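Local coordinates for uncharacterized protein (Bacteroides ovatus, PDB 4IRT) that is of unknown function but, as a BNR-repeat protein of the beta-propeller clan, is a putative neuraminidase that may act on sialic-acid-containing glycans, at residues A[16-21]-A[67-72]; A[22-27]-A[73-78]; A[170-175]-A[232-237]. All blocks are in the same frame, centred on the assembly; numbering follows the deposited sequence.

Interaction 1. Residues A[16-21]-A[67-72]; sequences TSVNTT and GNVKDA
Thr-16, which heads an ST turn, ties together through its hydroxyl two loops of this beta-propeller protein: the one that leads into strand 28-31, and the one, containing Val-69, that runs from strand 65-66 to strand 76-80. The hydroxyl works in both directions. It accepts a hydrogen bond from the backbone N of Val-18, which closes the turn, and it donates one from OG1 to Val-69 O at 2.7 Å, nearly along the C=O axis. With chi1 at 72°, OG1 sits between the backbone N and the carbonyl carbon of its own residue, while CG2 lies beside the backbone N and rests 3.4 Å from Val-69 O and 3.6 Å from Lys-70 O. Threonine suits the place because one branch bonds and the other packs. An alanine here would probably leave Val-69 O without its donor and Val-18 N without its turn acceptor, and would open a gap beside the carbonyls of Val-69 and Lys-70 where the methyl had been.

Val-18 fills the middle of the contact, and its two methyls divide the work. CG1 reaches Val-69 CB at 4.0 Å, the two side chains meeting obliquely, and CG2 lies 3.8 Å from Asp-71 O. Val-69 O lies within a type I turn, Asn-68 to Asp-71. The carboxylate of Asp-71 is engaged elsewhere, by His-73 and His-93. Ala-72 CA lies 3.9 Å from Val-18 CB, a closeness that a small residue probably eases, and farther along, Thr-21 CG2 touches Ala-72 O at 3.8 Å.

Interaction 2. Residues A[22-27]-A[73-78]; sequences VFRNNS and HNIISM
The guanidinium of Arg-24 turns its edge to Ile-76 O and has Ser-27 CB over the centre of one face, 3.4 Å above the plane. The ring of Phe-23 has His-73 O at its edge, while Ile-75 CG1 approaches its CE1 obliquely at 3.7 Å. These groups lie in the propeller's interior, where the chain entering strand 28-31 meets strand 76-80 of the next sheet.

Arg-24 grips a single carbonyl with two nitrogens: NE is 2.8 Å from Ile-76 O and lies in the carbonyl plane, whereas NH2, at 3.1 Å from the same oxygen, stands above it. A bend at chi3 (56°) swings NE to that oxygen. Asn-19 O and Ser-38 O take other guanidinium hydrogens, a good use of a long side chain with several N-H donors among buried carbonyls. Its aliphatic part packs against Ile-75, the two side chains pointing opposite ways, with CG 4.0 Å from Ile-75 CB.

Ser-77 OG accepts from the backbone N of Asn-25 at 3.0 Å and also bonds to Pro-127 O. Beyond the cis peptide that precedes Asn-26, two reciprocal backbone bonds join this residue to selenomethionine Met-78: Asn-26 N meets Met-78 O at 2.9 Å, and Met-78 N meets Asn-26 O at 2.9 Å.

Interaction 3. Residues A[170-175]-A[232-237]; sequences LIDGEN and PIKLSN. With EDO (1,2-ethanediol), chain K.
A single parallel beta bridge joins Ile-171 to Ile-233, about 22 Å from the centre of the chain, pairing the link between strands 162-167 and 178-185 with the loop that comes back to an outermost strand, 239-242. Two short, nearly straight backbone bonds make it: Ile-233 N to Leu-170 O at 2.8 Å, and Asp-172 N to Ile-233 O at 2.8 Å. The two chains run 51° apart, and the pairing goes no further.

On one flank Asp-172 lies alongside Pro-232, its CB 3.6 Å from the proline CG. Its CG is anti to the backbone N (chi1 -170°), and Glu-174 N meets OD1 from above the carboxylate plane at 2.8 Å. This is an Asx turn, suited to aspartate because its short carboxylate reaches the N-H two residues on. In this beta-propeller protein the bridged link joins two successive four-stranded sheets; Leu-170 packs on Trp-221 and Leu-193, Ile-171 on Trp-195 and Trp-197.

Glu-174 crosses Lys-234 at about a right angle, CD to CD 3.7 Å apart. The charges stay apart, with Glu-174 OE1 4.5 Å from Lys-234 NZ, the ammonium donating instead to Ser-236 OG. Two waters tie Glu-174 OE2 to the other segment's backbone, one to Leu-235 N (and Asp-172 O), the second to Ser-236 N. An ethanediol, probably from the crystallisation liquor, donates from O2 to Ile-171 O at 2.7 Å.

Interactions 1 and 2 form one continuous patch. Their centres are 10 Å apart and their segments alternate along the chain, 16-27 running on one side and 67-78 on the other, so the loop before strand 28-31 is laid against the chain entering strand 76-80. The patch moves inward, from 15 Å to 7 Å from the centre of the chain, and Val-18 O packs against Ile-75 CG2 where its two parts meet. Interaction 3 comes later in sequence and stands apart, its centre 22 Å out and its nearest atoms about 14 Å from interaction 2. It joins the loop before strand 178-185 to the one before strand 239-242, within the same propeller.

Interaction 1. Residues A[16-21]-A[67-72]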
# COMPACT_ATOMS: atom_id res chain seq x y z
N THR A 16 11.92 12.30 7.73
CA THR A 16 10.67 12.28 7.00
C THR A 16 10.04 10.89 7.16
O THR A 16 10.65 10.00 7.72
CB THR A 16 10.85 12.52 5.48
OG1 THR A 16 11.44 11.34 4.89
CG2 THR A 16 11.69 13.77 5.19
N SER A 17 8.83 10.72 6.64
CA SER A 17 8.08 9.46 6.71
C SER A 17 8.34 8.52 5.52
O SER A 17 7.59 7.59 5.31
CB SER A 17 6.57 9.74 6.76
OG SER A 17 6.17 10.58 5.69
N VAL A 18 9.43 8.75 4.78
CA VAL A 18 9.72 7.96 3.59
C VAL A 18 9.74 6.45 3.81
O VAL A 18 9.30 5.66 2.93
CB VAL A 18 11.01 8.48 2.87
CG1 VAL A 18 12.27 8.12 3.63
CG2 VAL A 18 11.06 7.95 1.43
N ASN A 19 10.18 6.01 4.99
CA ASN A 19 10.21 4.58 5.27
C ASN A 19 8.87 4.02 5.70
O ASN A 19 8.72 2.80 5.75
CB ASN A 19 11.22 4.27 6.38
CG ASN A 19 12.65 4.26 5.91
OD1 ASN A 19 12.96 4.01 4.74
ND2 ASN A 19 13.55 4.48 6.84
N THR A 20 7.90 4.89 6.01
CA THR A 20 6.68 4.49 6.70
C THR A 20 5.40 5.11 6.04
O THR A 20 4.61 5.77 6.70
CB THR A 20 6.75 4.92 8.18
OG1 THR A 20 6.94 6.35 8.26
CG2 THR A 20 7.90 4.22 8.90
N THR A 21 5.23 4.94 4.74
CA THR A 21 3.98 5.36 4.11
C THR A 21 3.11 4.13 3.85
O THR A 21 3.59 2.99 3.81
CB THR A 21 4.18 6.11 2.78
OG1 THR A 21 4.39 5.16 1.72
CG2 THR A 21 5.34 7.13 2.87
N GLY A 67 18.64 7.02 -1.88
CA GLY A 67 17.45 7.75 -2.29
C GLY A 67 17.36 9.17 -1.72
O GLY A 67 18.03 9.51 -0.71
N ASN A 68 16.56 10.00 -2.36
CA ASN A 68 16.28 11.35 -1.85
C ASN A 68 15.30 11.29 -0.69
O ASN A 68 14.14 11.61 -0.84
CB ASN A 68 15.75 12.23 -2.96
CG ASN A 68 15.54 13.65 -2.51
OD1 ASN A 68 16.15 14.10 -1.53
ND2 ASN A 68 14.67 14.38 -3.21
N VAL A 69 15.79 10.88 0.46
CA VAL A 69 14.96 10.63 1.64
C VAL A 69 14.28 11.88 2.21
O VAL A 69 13.27 11.76 2.89
CB VAL A 69 15.77 9.89 2.74
CG1 VAL A 69 16.17 8.49 2.26
CG2 VAL A 69 17.00 10.67 3.15
N LYS A 70 14.79 13.07 1.90
CA LYS A 70 14.08 14.32 2.24
C LYS A 70 12.73 14.50 1.56
O LYS A 70 11.94 15.33 2.01
CB LYS A 70 14.98 15.53 1.95
CG LYS A 70 16.12 15.63 2.93
CD LYS A 70 16.96 16.85 2.67
CE LYS A 70 18.30 16.77 3.38
NZ LYS A 70 18.14 17.07 4.82
N ASP A 71 12.45 13.74 0.50
CA ASP A 71 11.13 13.69 -0.15
C ASP A 71 10.43 12.38 0.22
O ASP A 71 10.78 11.30 -0.28
CB ASP A 71 11.28 13.82 -1.67
CG ASP A 71 9.98 14.07 -2.37
OD1 ASP A 71 8.93 13.61 -1.89
OD2 ASP A 71 10.00 14.70 -3.45
N ALA A 72 9.44 12.48 1.09
CA ALA A 72 8.69 11.30 1.55
C ALA A 72 7.93 10.57 0.47
O ALA A 72 7.41 9.49 0.72
CB ALA A 72 7.73 11.69 2.68

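Interaction 2. Residues A[22-27]-A[73-78]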
# COMPACT_ATOMS: atom_id res chain seq x y z
N VAL A 22 1.82 4.38 3.72
CA VAL A 22 0.83 3.33 3.54
C VAL A 22 1.01 2.64 2.18
O VAL A 22 0.58 1.50 2.02
CB VAL A 22 -0.61 3.91 3.69
CG1 VAL A 22 -1.00 4.72 2.45
CG2 VAL A 22 -1.63 2.83 3.94
N PHE A 23 1.71 3.30 1.26
CA PHE A 23 1.80 2.84 -0.11
C PHE A 23 3.14 2.16 -0.45
O PHE A 23 3.47 1.95 -1.60
CB PHE A 23 1.45 3.95 -1.12
CG PHE A 23 2.24 5.21 -0.96
CD1 PHE A 23 3.47 5.37 -1.55
CD2 PHE A 23 1.70 6.29 -0.25
CE1 PHE A 23 4.19 6.54 -1.38
CE2 PHE A 23 2.41 7.46 -0.09
CZ PHE A 23 3.66 7.59 -0.65
N ARG A 24 3.89 1.77 0.58
CA ARG A 24 5.00 0.86 0.38
C ARG A 24 4.45 -0.55 0.12
O ARG A 24 3.86 -1.17 1.00
CB ARG A 24 5.92 0.90 1.59
CG ARG A 24 6.56 2.28 1.80
CD ARG A 24 7.83 2.25 2.67
NE ARG A 24 8.83 1.34 2.11
CZ ARG A 24 9.78 0.69 2.78
NH1 ARG A 24 10.04 0.91 4.08
NH2 ARG A 24 10.56 -0.17 2.11
N ASN A 25 4.64 -1.03 -1.10
CA ASN A 25 4.06 -2.30 -1.54
C ASN A 25 5.15 -3.12 -2.20
O ASN A 25 5.24 -3.14 -3.45
CB ASN A 25 2.90 -2.02 -2.53
CG ASN A 25 1.62 -1.57 -1.80
OD1 ASN A 25 1.01 -2.34 -1.08
ND2 ASN A 25 1.25 -0.34 -1.97
N ASN A 26 6.02 -3.79 -1.43
CA ASN A 26 6.01 -3.94 0.03
C ASN A 26 7.27 -3.40 0.70
O ASN A 26 8.35 -3.23 0.08
CB ASN A 26 5.97 -5.43 0.36
CG ASN A 26 4.61 -6.04 0.19
OD1 ASN A 26 3.78 -5.56 -0.60
ND2 ASN A 26 4.37 -7.12 0.91
N SER A 27 7.12 -3.06 1.96
CA SER A 27 8.28 -2.80 2.81
C SER A 27 8.81 -4.09 3.42
O SER A 27 9.98 -4.18 3.75
CB SER A 27 7.88 -1.84 3.93
OG SER A 27 6.83 -2.39 4.72
N HIS A 73 7.82 11.15 -0.73
CA HIS A 73 7.26 10.41 -1.86
C HIS A 73 8.13 9.26 -2.33
O HIS A 73 7.63 8.30 -2.95
CB HIS A 73 7.01 11.31 -3.06
CG HIS A 73 5.93 12.32 -2.82
ND1 HIS A 73 6.18 13.54 -2.23
CD2 HIS A 73 4.60 12.29 -3.08
CE1 HIS A 73 5.04 14.20 -2.12
NE2 HIS A 73 4.08 13.48 -2.66
N ASN A 74 9.43 9.41 -2.09
CA ASN A 74 10.46 8.65 -2.80
C ASN A 74 10.73 7.24 -2.20
O ASN A 74 11.88 6.81 -1.98
CB ASN A 74 11.75 9.47 -2.86
CG ASN A 74 11.66 10.65 -3.82
OD1 ASN A 74 10.67 11.41 -3.81
ND2 ASN A 74 12.69 10.82 -4.63
N ILE A 75 9.63 6.53 -1.96
CA ILE A 75 9.65 5.26 -1.23
C ILE A 75 10.31 4.10 -1.97
O ILE A 75 10.53 4.15 -3.19
CB ILE A 75 8.23 4.86 -0.82
CG1 ILE A 75 7.34 4.64 -2.06
CG2 ILE A 75 7.64 5.94 0.08
CD1 ILE A 75 7.13 3.19 -2.38
N ILE A 76 10.56 3.05 -1.22
CA ILE A 76 11.04 1.77 -1.71
C ILE A 76 9.86 0.77 -1.65
O ILE A 76 9.24 0.57 -0.58
CB ILE A 76 12.13 1.19 -0.78
CG1 ILE A 76 13.33 2.13 -0.64
CG2 ILE A 76 12.57 -0.20 -1.26
CD1 ILE A 76 14.00 2.01 0.72
N SER A 77 9.60 0.11 -2.76
CA SER A 77 8.72 -1.05 -2.80
C SER A 77 9.51 -2.27 -3.29
O SER A 77 10.25 -2.20 -4.29
CB SER A 77 7.54 -0.81 -3.75
OG SER A 77 6.55 0.06 -3.21
N MSE A 78 9.30 -3.39 -2.61
CA MSE A 78 9.94 -4.66 -2.93
C MSE A 78 8.96 -5.81 -3.03
O MSE A 78 7.80 -5.72 -2.58
CB MSE A 78 11.01 -4.98 -1.88
CG MSE A 78 10.45 -5.71 -0.69
SE MSE A 78 11.59 -5.84 0.90
CE MSE A 78 13.13 -6.63 0.09

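Interaction 3. Residues A[170-175]-A[232-237]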
# COMPACT_ATOMS: atom_id res chain seq x y z
N LEU A 170 -5.85 2.03 -18.30
CA LEU A 170 -6.82 1.28 -17.55
C LEU A 170 -7.86 2.20 -16.95
O LEU A 170 -9.05 1.94 -17.06
CB LEU A 170 -6.11 0.48 -16.46
CG LEU A 170 -6.96 -0.41 -15.58
CD1 LEU A 170 -7.86 -1.33 -16.41
CD2 LEU A 170 -6.05 -1.24 -14.69
N ILE A 171 -7.39 3.29 -16.31
CA ILE A 171 -8.26 4.32 -15.74
C ILE A 171 -8.01 5.59 -16.53
O ILE A 171 -6.87 6.03 -16.67
CB ILE A 171 -7.99 4.54 -14.25
CG1 ILE A 171 -8.17 3.27 -13.43
CG2 ILE A 171 -8.93 5.58 -13.68
CD1 ILE A 171 -7.69 3.42 -12.00
N ASP A 172 -9.08 6.17 -17.07
CA ASP A 172 -9.00 7.31 -17.96
C ASP A 172 -9.53 8.54 -17.25
O ASP A 172 -10.72 8.62 -16.96
CB ASP A 172 -9.82 7.02 -19.24
CG ASP A 172 -9.61 8.04 -20.34
OD1 ASP A 172 -8.83 9.02 -20.17
OD2 ASP A 172 -10.24 7.85 -21.41
N GLY A 173 -8.64 9.48 -16.99
CA GLY A 173 -8.98 10.78 -16.42
C GLY A 173 -9.47 11.78 -17.45
O GLY A 173 -9.82 12.90 -17.09
N GLU A 174 -9.48 11.37 -18.72
CA GLU A 174 -10.08 12.14 -19.82
C GLU A 174 -9.57 13.57 -19.92
O GLU A 174 -10.33 14.49 -20.27
CB GLU A 174 -11.62 12.16 -19.71
CG GLU A 174 -12.28 10.79 -19.71
CD GLU A 174 -13.77 10.89 -19.57
OE1 GLU A 174 -14.44 11.20 -20.57
OE2 GLU A 174 -14.27 10.69 -18.46
N ASN A 175 -8.28 13.74 -19.64
CA ASN A 175 -7.64 15.07 -19.61
C ASN A 175 -8.30 16.08 -18.70
O ASN A 175 -8.16 17.27 -18.91
CB ASN A 175 -7.52 15.63 -21.03
CG ASN A 175 -6.77 14.68 -21.97
OD1 ASN A 175 -5.65 14.25 -21.67
ND2 ASN A 175 -7.39 14.32 -23.08
N PRO A 232 -11.06 2.12 -21.69
CA PRO A 232 -10.62 2.28 -20.32
C PRO A 232 -11.79 2.67 -19.41
O PRO A 232 -12.90 2.98 -19.88
CB PRO A 232 -9.62 3.44 -20.42
CG PRO A 232 -10.09 4.25 -21.57
CD PRO A 232 -10.63 3.25 -22.54
N ILE A 233 -11.53 2.65 -18.10
CA ILE A 233 -12.60 2.95 -17.15
C ILE A 233 -12.58 4.43 -16.86
O ILE A 233 -11.56 4.95 -16.40
CB ILE A 233 -12.46 2.15 -15.84
CG1 ILE A 233 -12.27 0.65 -16.16
CG2 ILE A 233 -13.69 2.37 -14.98
CD1 ILE A 233 -11.96 -0.21 -14.93
N LYS A 234 -13.72 5.07 -17.09
CA LYS A 234 -13.91 6.51 -16.93
C LYS A 234 -14.92 6.80 -15.82
O LYS A 234 -15.59 5.90 -15.32
CB LYS A 234 -14.53 7.10 -18.21
CG LYS A 234 -13.82 6.84 -19.52
CD LYS A 234 -14.59 7.46 -20.69
CE LYS A 234 -15.88 6.71 -21.02
NZ LYS A 234 -17.03 7.60 -21.36
N LEU A 235 -15.07 8.08 -15.50
CA LEU A 235 -16.11 8.55 -14.59
C LEU A 235 -17.46 7.91 -14.88
O LEU A 235 -18.16 7.43 -13.98
CB LEU A 235 -16.25 10.08 -14.71
CG LEU A 235 -17.15 10.67 -13.63
CD1 LEU A 235 -16.33 11.05 -12.40
CD2 LEU A 235 -17.89 11.89 -14.15
N SER A 236 -17.83 7.86 -16.16
CA SER A 236 -19.16 7.44 -16.52
C SER A 236 -19.45 5.95 -16.35
O SER A 236 -20.57 5.62 -16.00
CB SER A 236 -19.50 7.86 -17.96
OG SER A 236 -18.66 7.18 -18.86
N ASN A 237 -18.48 5.07 -16.59
CA ASN A 237 -18.74 3.62 -16.58
C ASN A 237 -18.19 2.89 -15.37
O ASN A 237 -18.44 1.69 -15.19
CB ASN A 237 -18.28 2.94 -17.90
CG ASN A 237 -16.79 3.07 -18.15
OD1 ASN A 237 -16.16 4.04 -17.74
ND2 ASN A 237 -16.21 2.09 -18.84
C1 EDO K . -6.22 8.45 -14.16
O1 EDO K . -5.48 9.47 -14.80
C2 EDO K . -5.30 7.27 -13.79
O2 EDO K . -4.81 6.59 -14.95
O HOH W 1 -12.99 10.07 -16.32
O HOH W 2 -16.76 9.76 -18.12